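Local coordinates for alpha-hemoglobin-stabilizing protein (Homo sapiens, PDB 1Z8U) that acts as a chaperone for free alpha-hemoglobin, protecting it from precipitation and harmful aggregation during erythroid cell development, at residues G14-S19 against E73-A78; F27-S33 against K84-F88. The protein carries 1 engineered substitution. All blocks are in the same frame, centred on the assembly; numbering follows the deposited sequence.

Interaction 1. Residues G14-S19 against E73-A78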
# COMPACT_ATOMS: atom_id res chain seq x y z
N GLY A 14 -13.08 10.70 -1.80
CA GLY A 14 -12.46 9.44 -1.42
C GLY A 14 -12.87 8.27 -2.30
O GLY A 14 -12.13 7.30 -2.44
N LEU A 15 -14.05 8.36 -2.88
CA LEU A 15 -14.56 7.30 -3.74
C LEU A 15 -13.97 7.42 -5.15
O LEU A 15 -13.90 6.44 -5.89
CB LEU A 15 -16.09 7.36 -3.79
CG LEU A 15 -16.76 7.10 -2.45
CD1 LEU A 15 -18.24 7.43 -2.53
CD2 LEU A 15 -16.56 5.65 -2.04
N LYS A 16 -13.56 8.62 -5.51
CA LYS A 16 -12.96 8.82 -6.82
C LYS A 16 -11.52 8.36 -6.66
O LYS A 16 -11.01 7.57 -7.47
CB LYS A 16 -13.00 10.30 -7.21
CG LYS A 16 -12.68 10.54 -8.69
CD LYS A 16 -12.81 12.00 -9.08
CE LYS A 16 -12.63 12.17 -10.59
NZ LYS A 16 -11.32 11.64 -11.07
N GLU A 17 -10.89 8.84 -5.60
CA GLU A 17 -9.51 8.48 -5.28
C GLU A 17 -9.41 6.97 -5.13
O GLU A 17 -8.43 6.35 -5.54
CB GLU A 17 -9.08 9.19 -3.99
CG GLU A 17 -9.13 10.73 -4.08
CD GLU A 17 -9.05 11.43 -2.73
OE1 GLU A 17 -9.06 12.68 -2.71
OE2 GLU A 17 -8.97 10.74 -1.70
N PHE A 18 -10.44 6.36 -4.54
CA PHE A 18 -10.46 4.92 -4.33
C PHE A 18 -10.56 4.16 -5.65
O PHE A 18 -10.06 3.03 -5.77
CB PHE A 18 -11.64 4.54 -3.43
CG PHE A 18 -11.60 3.11 -2.97
CD1 PHE A 18 -10.60 2.68 -2.09
CD2 PHE A 18 -12.54 2.20 -3.42
CE1 PHE A 18 -10.54 1.37 -1.68
CE2 PHE A 18 -12.49 0.87 -3.01
CZ PHE A 18 -11.49 0.46 -2.14
N SER A 19 -11.21 4.77 -6.64
CA SER A 19 -11.37 4.12 -7.94
C SER A 19 -10.09 4.15 -8.75
O SER A 19 -9.75 3.17 -9.40
CB SER A 19 -12.50 4.77 -8.72
OG SER A 19 -13.75 4.40 -8.18
N GLU A 73 -20.04 3.03 0.69
CA GLU A 73 -19.71 3.28 -0.71
C GLU A 73 -18.40 2.63 -1.15
O GLU A 73 -18.32 2.09 -2.25
CB GLU A 73 -19.66 4.78 -0.98
CG GLU A 73 -21.01 5.49 -0.81
CD GLU A 73 -22.06 5.00 -1.78
OE1 GLU A 73 -23.22 5.46 -1.68
OE2 GLU A 73 -21.75 4.16 -2.65
N LEU A 74 -17.39 2.69 -0.29
CA LEU A 74 -16.10 2.09 -0.61
C LEU A 74 -16.30 0.61 -0.94
O LEU A 74 -15.65 0.07 -1.83
CB LEU A 74 -15.14 2.25 0.57
CG LEU A 74 -14.71 3.69 0.83
CD1 LEU A 74 -14.00 3.80 2.16
CD2 LEU A 74 -13.81 4.17 -0.30
N ASN A 75 -17.21 -0.02 -0.21
CA ASN A 75 -17.52 -1.43 -0.42
C ASN A 75 -18.18 -1.64 -1.77
O ASN A 75 -17.90 -2.62 -2.46
CB ASN A 75 -18.46 -1.92 0.68
CG ASN A 75 -17.87 -1.77 2.07
OD1 ASN A 75 -18.52 -2.07 3.07
ND2 ASN A 75 -16.63 -1.31 2.13
N THR A 76 -19.06 -0.72 -2.15
CA THR A 76 -19.77 -0.81 -3.42
C THR A 76 -18.81 -0.81 -4.61
O THR A 76 -19.12 -1.38 -5.67
CB THR A 76 -20.78 0.34 -3.57
OG1 THR A 76 -21.63 0.38 -2.41
CG2 THR A 76 -21.65 0.14 -4.81
N LEU A 77 -17.65 -0.17 -4.45
CA LEU A 77 -16.66 -0.14 -5.52
C LEU A 77 -15.76 -1.36 -5.40
O LEU A 77 -15.42 -2.00 -6.39
CB LEU A 77 -15.80 1.13 -5.42
CG LEU A 77 -16.38 2.45 -5.93
CD1 LEU A 77 -17.67 2.77 -5.20
CD2 LEU A 77 -15.37 3.56 -5.72
N ALA A 78 -15.41 -1.69 -4.16
CA ALA A 78 -14.55 -2.83 -3.87
C ALA A 78 -15.15 -4.17 -4.27
O ALA A 78 -14.42 -5.08 -4.69
CB ALA A 78 -14.20 -2.84 -2.38

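Interaction 2. Residues F27-S33 against K84-F88. Engineered in segment 27-33: Ala30 (natural residue Pro).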
# COMPACT_ATOMS: atom_id res chain seq x y z
N PHE A 27 -3.82 -7.08 -12.31
CA PHE A 27 -3.95 -8.45 -11.82
C PHE A 27 -2.80 -9.39 -12.14
O PHE A 27 -2.44 -10.21 -11.30
CB PHE A 27 -5.27 -9.06 -12.30
CG PHE A 27 -6.49 -8.48 -11.64
CD1 PHE A 27 -6.37 -7.51 -10.64
CD2 PHE A 27 -7.76 -8.91 -11.99
CE1 PHE A 27 -7.50 -6.98 -10.02
CE2 PHE A 27 -8.89 -8.39 -11.37
CZ PHE A 27 -8.76 -7.42 -10.39
N ASN A 28 -2.21 -9.30 -13.33
CA ASN A 28 -1.11 -10.21 -13.65
C ASN A 28 0.05 -10.03 -12.69
O ASN A 28 1.02 -10.78 -12.72
CB ASN A 28 -0.62 -10.00 -15.09
CG ASN A 28 -1.27 -10.96 -16.07
OD1 ASN A 28 -1.25 -12.18 -15.85
ND2 ASN A 28 -1.83 -10.43 -17.15
N ASP A 29 -0.07 -9.04 -11.81
CA ASP A 29 0.96 -8.75 -10.83
C ASP A 29 0.41 -8.77 -9.40
O ASP A 29 0.60 -7.81 -8.64
CB ASP A 29 1.59 -7.38 -11.13
CG ASP A 29 2.07 -7.26 -12.57
OD1 ASP A 29 2.83 -8.13 -13.03
OD2 ASP A 29 1.68 -6.28 -13.25
N ALA A 30 -0.27 -9.86 -9.03
CA ALA A 30 -0.84 -9.99 -7.69
C ALA A 30 -0.26 -11.16 -6.90
O ALA A 30 0.13 -10.99 -5.74
CB ALA A 30 -2.35 -10.13 -7.78
N LEU A 31 -0.20 -12.34 -7.52
CA LEU A 31 0.30 -13.56 -6.87
C LEU A 31 -0.17 -13.70 -5.43
O LEU A 31 0.32 -14.55 -4.69
CB LEU A 31 1.83 -13.63 -6.90
CG LEU A 31 2.50 -13.89 -8.25
CD1 LEU A 31 4.02 -13.89 -8.08
CD2 LEU A 31 2.02 -15.23 -8.81
N VAL A 32 -1.13 -12.87 -5.05
CA VAL A 32 -1.68 -12.92 -3.71
C VAL A 32 -2.97 -13.73 -3.81
O VAL A 32 -3.65 -13.70 -4.83
CB VAL A 32 -1.97 -11.50 -3.18
CG1 VAL A 32 -2.98 -10.81 -4.06
CG2 VAL A 32 -2.46 -11.57 -1.76
N SER A 33 -3.29 -14.47 -2.75
CA SER A 33 -4.49 -15.29 -2.74
C SER A 33 -5.75 -14.44 -2.60
O SER A 33 -5.68 -13.25 -2.29
CB SER A 33 -4.41 -16.30 -1.60
OG SER A 33 -4.48 -15.66 -0.34
N LYS A 84 -14.15 -9.34 -9.95
CA LYS A 84 -13.34 -9.46 -11.15
C LYS A 84 -12.06 -10.21 -10.80
O LYS A 84 -11.66 -11.12 -11.51
CB LYS A 84 -13.00 -8.08 -11.72
CG LYS A 84 -12.35 -8.15 -13.09
CD LYS A 84 -11.89 -6.79 -13.59
CE LYS A 84 -11.16 -6.92 -14.93
NZ LYS A 84 -10.56 -5.63 -15.37
N TYR A 85 -11.43 -9.83 -9.69
CA TYR A 85 -10.20 -10.49 -9.26
C TYR A 85 -10.49 -11.93 -8.88
O TYR A 85 -9.66 -12.82 -9.06
CB TYR A 85 -9.58 -9.77 -8.06
CG TYR A 85 -8.27 -10.39 -7.60
CD1 TYR A 85 -8.24 -11.30 -6.54
CD2 TYR A 85 -7.07 -10.09 -8.24
CE1 TYR A 85 -7.04 -11.90 -6.14
CE2 TYR A 85 -5.87 -10.67 -7.85
CZ TYR A 85 -5.86 -11.58 -6.80
OH TYR A 85 -4.67 -12.15 -6.43
N ARG A 86 -11.68 -12.16 -8.34
CA ARG A 86 -12.08 -13.50 -7.95
C ARG A 86 -12.10 -14.35 -9.22
O ARG A 86 -11.72 -15.52 -9.21
CB ARG A 86 -13.48 -13.46 -7.34
CG ARG A 86 -13.80 -14.64 -6.46
CD ARG A 86 -13.91 -14.17 -5.02
NE ARG A 86 -14.91 -13.12 -4.87
CZ ARG A 86 -15.12 -12.45 -3.74
NH1 ARG A 86 -14.40 -12.73 -2.66
NH2 ARG A 86 -16.05 -11.51 -3.70
N ASP A 87 -12.55 -13.73 -10.31
CA ASP A 87 -12.64 -14.41 -11.60
C ASP A 87 -11.32 -14.30 -12.36
O ASP A 87 -11.30 -14.21 -13.59
CB ASP A 87 -13.78 -13.81 -12.43
CG ASP A 87 -14.05 -14.59 -13.71
OD1 ASP A 87 -14.29 -15.82 -13.62
OD2 ASP A 87 -14.03 -13.99 -14.81
N PHE A 88 -10.22 -14.30 -11.62
CA PHE A 88 -8.89 -14.23 -12.22
C PHE A 88 -8.17 -15.51 -11.82
O PHE A 88 -7.07 -15.79 -12.28
CB PHE A 88 -8.14 -13.00 -11.70
CG PHE A 88 -6.89 -12.70 -12.46
CD1 PHE A 88 -6.95 -12.34 -13.81
CD2 PHE A 88 -5.64 -12.77 -11.85
CE1 PHE A 88 -5.79 -12.06 -14.53
CE2 PHE A 88 -4.48 -12.50 -12.56
CZ PHE A 88 -4.55 -12.14 -13.90

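Interaction 1. Residues G14-S19 against E73-A78
Phe18 and Leu15 of helix 5-23 pack against Leu74, Leu77 and Ala78 of helix 60-86, joining the first and third helices of an up-and-down three-helix bundle. Their local axes run in the same direction, 10.0 Å apart and inclined by 24°. With CG anti to the backbone N (chi1 -170°), the Phe18 side chain points toward helix 60-86. Its CB lies 3.8 Å from Leu74 CD2, and that methyl sits over one ring face, 3.6 Å from Phe18 CG, as a CH-pi contact displaced toward the rim. At the ring edge, Phe18 CD2 passes Leu77 CD2 at 3.9 Å; farther out, Phe18 CE2 lies 3.5 Å from Leu74 O and touches Ala78 CB, and CZ, the tip, is 4.2 Å from Leu74 O. Helix 34-52 adds Tyr48, edge-to-face with the ring, and Met45, touching the Phe18 side chain. Replacing Phe18 by alanine would probably leave the Leu74 methyl without its CH-pi partner and open a gap between the helices. Leu15 straddles Glu73, both of its methyls 3.4 Å from Glu73 CB. Beside Leu77, Ser19 OG donates a hydrogen bond of 3.1 Å to Leu15 O, nearly in line with the C=O bond.

Interaction 2. Residues F27-S33 against K84-F88
Phe27 packs against both Tyr85 and Phe88, and the three rings form an aromatic cluster that ties the loop between helices 5-23 and 34-52 to the C-terminal end of helix 60-86. The segment 84-88 begins with Lys84, whose aliphatic chain passes alongside Phe27, CG 3.9 Å from Phe27 CE2. One residue on, Tyr85 makes a T-shaped pair with Phe27: its edge is directed at the Phe27 face, the planes 85° apart, with Tyr85 CD2 over the ring centre. Tyr85 CB meets Phe27 CZ at 3.4 Å. Because CG of Tyr85 is anti to the backbone N (chi1 -178°), the ring extends from the helix into the concave side of the loop. There Ala30, an engineered substitution for the natural proline, places CB 3.6 Å from Tyr85 CE2. At the far end, Tyr85 OH donates a hydrogen bond to Val32 O, which lies in the plane of the tyrosine ring; the modelled length of 2.5 Å is very short and its exact value doubtful. Met37 of helix 34-52 touches both Val32 and Tyr85, and the neighbouring Ser33 is the N-cap of that helix, its OG bonded to Asp36 N. After Asp87, where the chain leaves helical geometry, Phe88 turns back toward the loop. Its ring face receives the edge of Phe27, while Asn28 OD1 approaches Phe88 CZ from the loop. Directly over the centre of the Phe88 ring sits Phe27 CB, a CH-pi contact 3.5 Å from the centroid and only 11° off the ring normal.

Interactions 1 and 2 share helix 60-86, which uses its middle in the first and its C-terminal end in the second. Their centres lie about 19 Å apart and their nearest atoms about 7 Å apart, without touching. Along the chain the segments alternate, 14-19, 27-33, 73-78, 84-88, so the third helix meets first helix 5-23 and then the loop that follows it. Interaction 1 lies about 4 Å from the chain centre, within the bundle, whereas interaction 2 is a surface contact about 18 Å out. Residues of both 14-19 and 27-33 also reach the chain of another protein, presumably the chaperone's hemoglobin client.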